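PDB 3ZTV: NAD nucleotidase from Haemophilus influenzae, which degrades NAD to adenosine and nicotinamide riboside, acting both as an NAD(P) pyrophosphatase and as a 5'-nucleotidase. Local coordinates for residues 464-469 with 567-572. Residues are numbered along the deposited sequence; the frame is centred on the assembly and turned at random.
With ADN (adenosine), chain D.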
ATOM      1  N   GLY A 464      22.884  -3.893  40.936  1.00 14.34           N
ATOM      2  CA  GLY A 464      21.630  -4.268  40.304  1.00 13.19           C
ATOM      3  C   GLY A 464      21.615  -4.076  38.797  1.00 11.70           C
ATOM      4  O   GLY A 464      20.698  -4.544  38.119  1.00 12.29           O
ATOM      5  N   ALA A 465      22.621  -3.386  38.265  1.00 11.34           N
ATOM      6  CA  ALA A 465      22.716  -3.174  36.819  1.00 11.24           C
ATOM      7  C   ALA A 465      23.177  -4.416  36.054  1.00 12.01           C
ATOM      8  O   ALA A 465      23.052  -4.473  34.830  1.00 11.62           O
ATOM      9  CB  ALA A 465      23.641  -2.003  36.514  1.00 11.38           C
ATOM     10  N   PHE A 466      23.720  -5.406  36.752  1.00 11.50           N
ATOM     11  CA  PHE A 466      24.353  -6.521  36.055  1.00 11.16           C
ATOM     12  C   PHE A 466      23.360  -7.221  35.124  1.00  8.97           C
ATOM     13  O   PHE A 466      22.280  -7.614  35.558  1.00 10.61           O
ATOM     14  CB  PHE A 466      24.980  -7.511  37.037  1.00 11.13           C
ATOM     15  CG  PHE A 466      26.010  -8.392  36.401  1.00 12.50           C
ATOM     16  CD1 PHE A 466      25.638  -9.554  35.746  1.00 12.27           C
ATOM     17  CD2 PHE A 466      27.352  -8.032  36.429  1.00 11.90           C
ATOM     18  CE1 PHE A 466      26.586 -10.359  35.138  1.00 13.86           C
ATOM     19  CE2 PHE A 466      28.304  -8.832  35.820  1.00 13.92           C
ATOM     20  CZ  PHE A 466      27.915 -10.000  35.175  1.00 13.32           C
ATOM     21  N   PRO A 467      23.725  -7.388  33.835  1.00 10.27           N
ATOM     22  CA  PRO A 467      22.773  -7.848  32.819  1.00  9.52           C
ATOM     23  C   PRO A 467      22.744  -9.359  32.595  1.00 10.38           C
ATOM     24  O   PRO A 467      23.788 -10.016  32.584  1.00 11.20           O
ATOM     25  CB  PRO A 467      23.283  -7.160  31.553  1.00  9.64           C
ATOM     26  CG  PRO A 467      24.772  -7.172  31.731  1.00 10.94           C
ATOM     27  CD  PRO A 467      25.001  -6.963  33.225  1.00  9.51           C
ATOM     28  N   TYR A 468      21.542  -9.889  32.413  1.00  8.77           N
ATOM     29  CA  TYR A 468      21.341 -11.280  32.015  1.00 10.22           C
ATOM     30  C   TYR A 468      20.335 -11.273  30.878  1.00 11.21           C
ATOM     31  O   TYR A 468      19.446 -10.418  30.841  1.00 11.14           O
ATOM     32  CB  TYR A 468      20.787 -12.119  33.170  1.00 11.09           C
ATOM     33  CG  TYR A 468      21.711 -12.257  34.364  1.00 11.00           C
ATOM     34  CD1 TYR A 468      21.839 -11.232  35.296  1.00 11.10           C
ATOM     35  CD2 TYR A 468      22.447 -13.420  34.564  1.00 11.59           C
ATOM     36  CE1 TYR A 468      22.678 -11.362  36.394  1.00 10.74           C
ATOM     37  CE2 TYR A 468      23.292 -13.555  35.661  1.00 12.57           C
ATOM     38  CZ  TYR A 468      23.403 -12.523  36.571  1.00 12.19           C
ATOM     39  OH  TYR A 468      24.233 -12.641  37.672  1.00 11.87           O
ATOM     40  N   GLY A 469      20.462 -12.217  29.953  1.00  9.83           N
ATOM     41  CA  GLY A 469      19.628 -12.226  28.765  1.00  9.68           C
ATOM     42  C   GLY A 469      18.976 -13.551  28.409  1.00 10.65           C
ATOM     43  O   GLY A 469      19.307 -14.613  28.950  1.00 10.56           O
ATOM     44  N   VAL A 567      25.092 -16.517  31.445  1.00 12.27           N
ATOM     45  CA  VAL A 567      26.256 -15.674  31.692  1.00 10.99           C
ATOM     46  C   VAL A 567      27.397 -16.474  32.320  1.00 12.78           C
ATOM     47  O   VAL A 567      27.199 -17.173  33.319  1.00 14.29           O
ATOM     48  CB  VAL A 567      25.923 -14.488  32.627  1.00 11.13           C
ATOM     49  CG1 VAL A 567      27.182 -13.695  32.927  1.00 12.76           C
ATOM     50  CG2 VAL A 567      24.863 -13.596  31.996  1.00 12.06           C
ATOM     51  N   LYS A 568      28.580 -16.374  31.720  1.00 11.97           N
ATOM     52  CA  LYS A 568      29.796 -16.872  32.356  1.00 13.66           C
ATOM     53  C   LYS A 568      30.663 -15.677  32.708  1.00 12.90           C
ATOM     54  O   LYS A 568      31.201 -15.006  31.830  1.00 12.75           O
ATOM     55  CB  LYS A 568      30.574 -17.844  31.461  1.00 13.86           C
ATOM     56  CG  LYS A 568      31.863 -18.344  32.125  1.00 15.53           C
ATOM     57  CD  LYS A 568      32.524 -19.493  31.374  1.00 18.11           C
ATOM     58  CE  LYS A 568      33.820 -19.901  32.065  1.00 24.02           C
ATOM     59  NZ  LYS A 568      34.429 -21.123  31.471  1.00 27.81           N
ATOM     60  N   PHE A 569      30.786 -15.410  34.001  1.00 13.15           N
ATOM     61  CA  PHE A 569      31.520 -14.248  34.468  1.00 13.50           C
ATOM     62  C   PHE A 569      32.761 -14.683  35.236  1.00 14.29           C
ATOM     63  O   PHE A 569      32.666 -15.346  36.273  1.00 15.48           O
ATOM     64  CB  PHE A 569      30.622 -13.366  35.344  1.00 14.07           C
ATOM     65  CG  PHE A 569      31.274 -12.086  35.791  1.00 13.32           C
ATOM     66  CD1 PHE A 569      31.551 -11.082  34.880  1.00 13.52           C
ATOM     67  CD2 PHE A 569      31.602 -11.881  37.124  1.00 12.17           C
ATOM     68  CE1 PHE A 569      32.151  -9.903  35.278  1.00 12.79           C
ATOM     69  CE2 PHE A 569      32.206 -10.696  37.530  1.00 13.99           C
ATOM     70  CZ  PHE A 569      32.475  -9.707  36.608  1.00 14.07           C
ATOM     71  N   ASN A 570      33.922 -14.316  34.710  1.00 13.26           N
ATOM     72  CA  ASN A 570      35.186 -14.688  35.327  1.00 14.01           C
ATOM     73  C   ASN A 570      35.607 -13.604  36.311  1.00 15.46           C
ATOM     74  O   ASN A 570      36.104 -12.556  35.914  1.00 14.84           O
ATOM     75  CB  ASN A 570      36.255 -14.904  34.253  1.00 15.59           C
ATOM     76  CG  ASN A 570      35.812 -15.882  33.170  1.00 13.74           C
ATOM     77  OD1 ASN A 570      35.935 -15.605  31.975  1.00 15.61           O
ATOM     78  ND2 ASN A 570      35.293 -17.034  33.588  1.00 15.57           N
ATOM     79  N   ALA A 571      35.378 -13.850  37.598  1.00 14.77           N
ATOM     80  CA  ALA A 571      35.683 -12.865  38.629  1.00 17.04           C
ATOM     81  C   ALA A 571      37.191 -12.728  38.803  1.00 18.31           C
ATOM     82  O   ALA A 571      37.932 -13.694  38.628  1.00 19.24           O
ATOM     83  CB  ALA A 571      35.027 -13.251  39.943  1.00 19.99           C
ATOM     84  N   SER A 572      37.643 -11.525  39.136  1.00 19.38           N
ATOM     85  CA  SER A 572      39.068 -11.289  39.330  1.00 20.70           C
ATOM     86  C   SER A 572      39.537 -11.978  40.607  1.00 25.09           C
ATOM     87  O   SER A 572      38.899 -11.862  41.656  1.00 24.76           O
ATOM     88  CB  SER A 572      39.370  -9.793  39.380  1.00 23.86           C
ATOM     89  OG  SER A 572      38.693  -9.176  40.458  1.00 30.14           O
TER
HETATM   90  O5' ADN D1600      17.697  -0.338  44.708  1.00 29.03           O
HETATM   91  C5' ADN D1600      17.960   0.307  43.460  1.00 21.36           C
HETATM   92  C4' ADN D1600      18.172  -0.759  42.392  1.00 18.48           C
HETATM   93  O4' ADN D1600      16.948  -1.455  42.140  1.00 17.36           O
HETATM   94  C3' ADN D1600      18.609  -0.184  41.058  1.00 16.87           C
HETATM   95  O3' ADN D1600      20.035  -0.110  40.967  1.00 20.38           O
HETATM   96  C2' ADN D1600      18.038  -1.169  40.056  1.00 14.93           C
HETATM   97  O2' ADN D1600      18.950  -2.249  39.822  1.00 16.73           O
HETATM   98  C1' ADN D1600      16.807  -1.726  40.745  1.00 16.23           C
HETATM   99  N9  ADN D1600      15.603  -1.037  40.230  1.00 13.80           N
HETATM  100  C8  ADN D1600      15.015   0.069  40.729  1.00 15.51           C
HETATM  101  N7  ADN D1600      13.924   0.410  39.990  1.00 15.58           N
HETATM  102  C5  ADN D1600      13.811  -0.493  38.989  1.00 13.72           C
HETATM  103  C6  ADN D1600      12.898  -0.746  37.852  1.00 14.88           C
HETATM  104  N6  ADN D1600      11.839   0.054  37.588  1.00 14.66           N
HETATM  105  N1  ADN D1600      13.155  -1.811  37.067  1.00 12.85           N
HETATM  106  C2  ADN D1600      14.195  -2.634  37.291  1.00 13.68           C
HETATM  107  N3  ADN D1600      15.061  -2.468  38.300  1.00 13.23           N
HETATM  108  C4  ADN D1600      14.917  -1.440  39.166  1.00 14.45           C
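With CG anti to the backbone N in both F466 (chi1 -161°), just ahead of strand 467-470, and F569 (chi1 -176°) on strand 567-570, the two rings meet as a T-shaped pair, planes at 80° and centroids 5.2 Å apart. The edge of F466 points at one face of F569, F466 CZ lying 3.8 Å from F569 CD1; phenylalanine suits both buried places, a flat ring without a polar end giving an edge here and a face there. V567 gives one methyl to each aromatic side chain of 464-469. V567 CG1 meets F466 CE1 at the ring edge (4.0 Å), while V567 CG2 packs obliquely against the Y468 ring, 3.5 Å from Y468 CD2; a beta-branched residue lets each branch find its own ring. Y468 OH is hydrogen-bonded to the carbonyl of R373 and the backbone N-H of S385, so a tyrosine can lie buried here. Helix 443-460 extends the core, A457 touching F466 and L458 touching F569. The contact joins the start of strand 467-470 and F466, two residues after G464 of the adenosine pocket, to an outer strand of a four-stranded sheet. Between the segments cohesion is apolar, resting on shape and on the attraction of ring-edge hydrogens for a pi face.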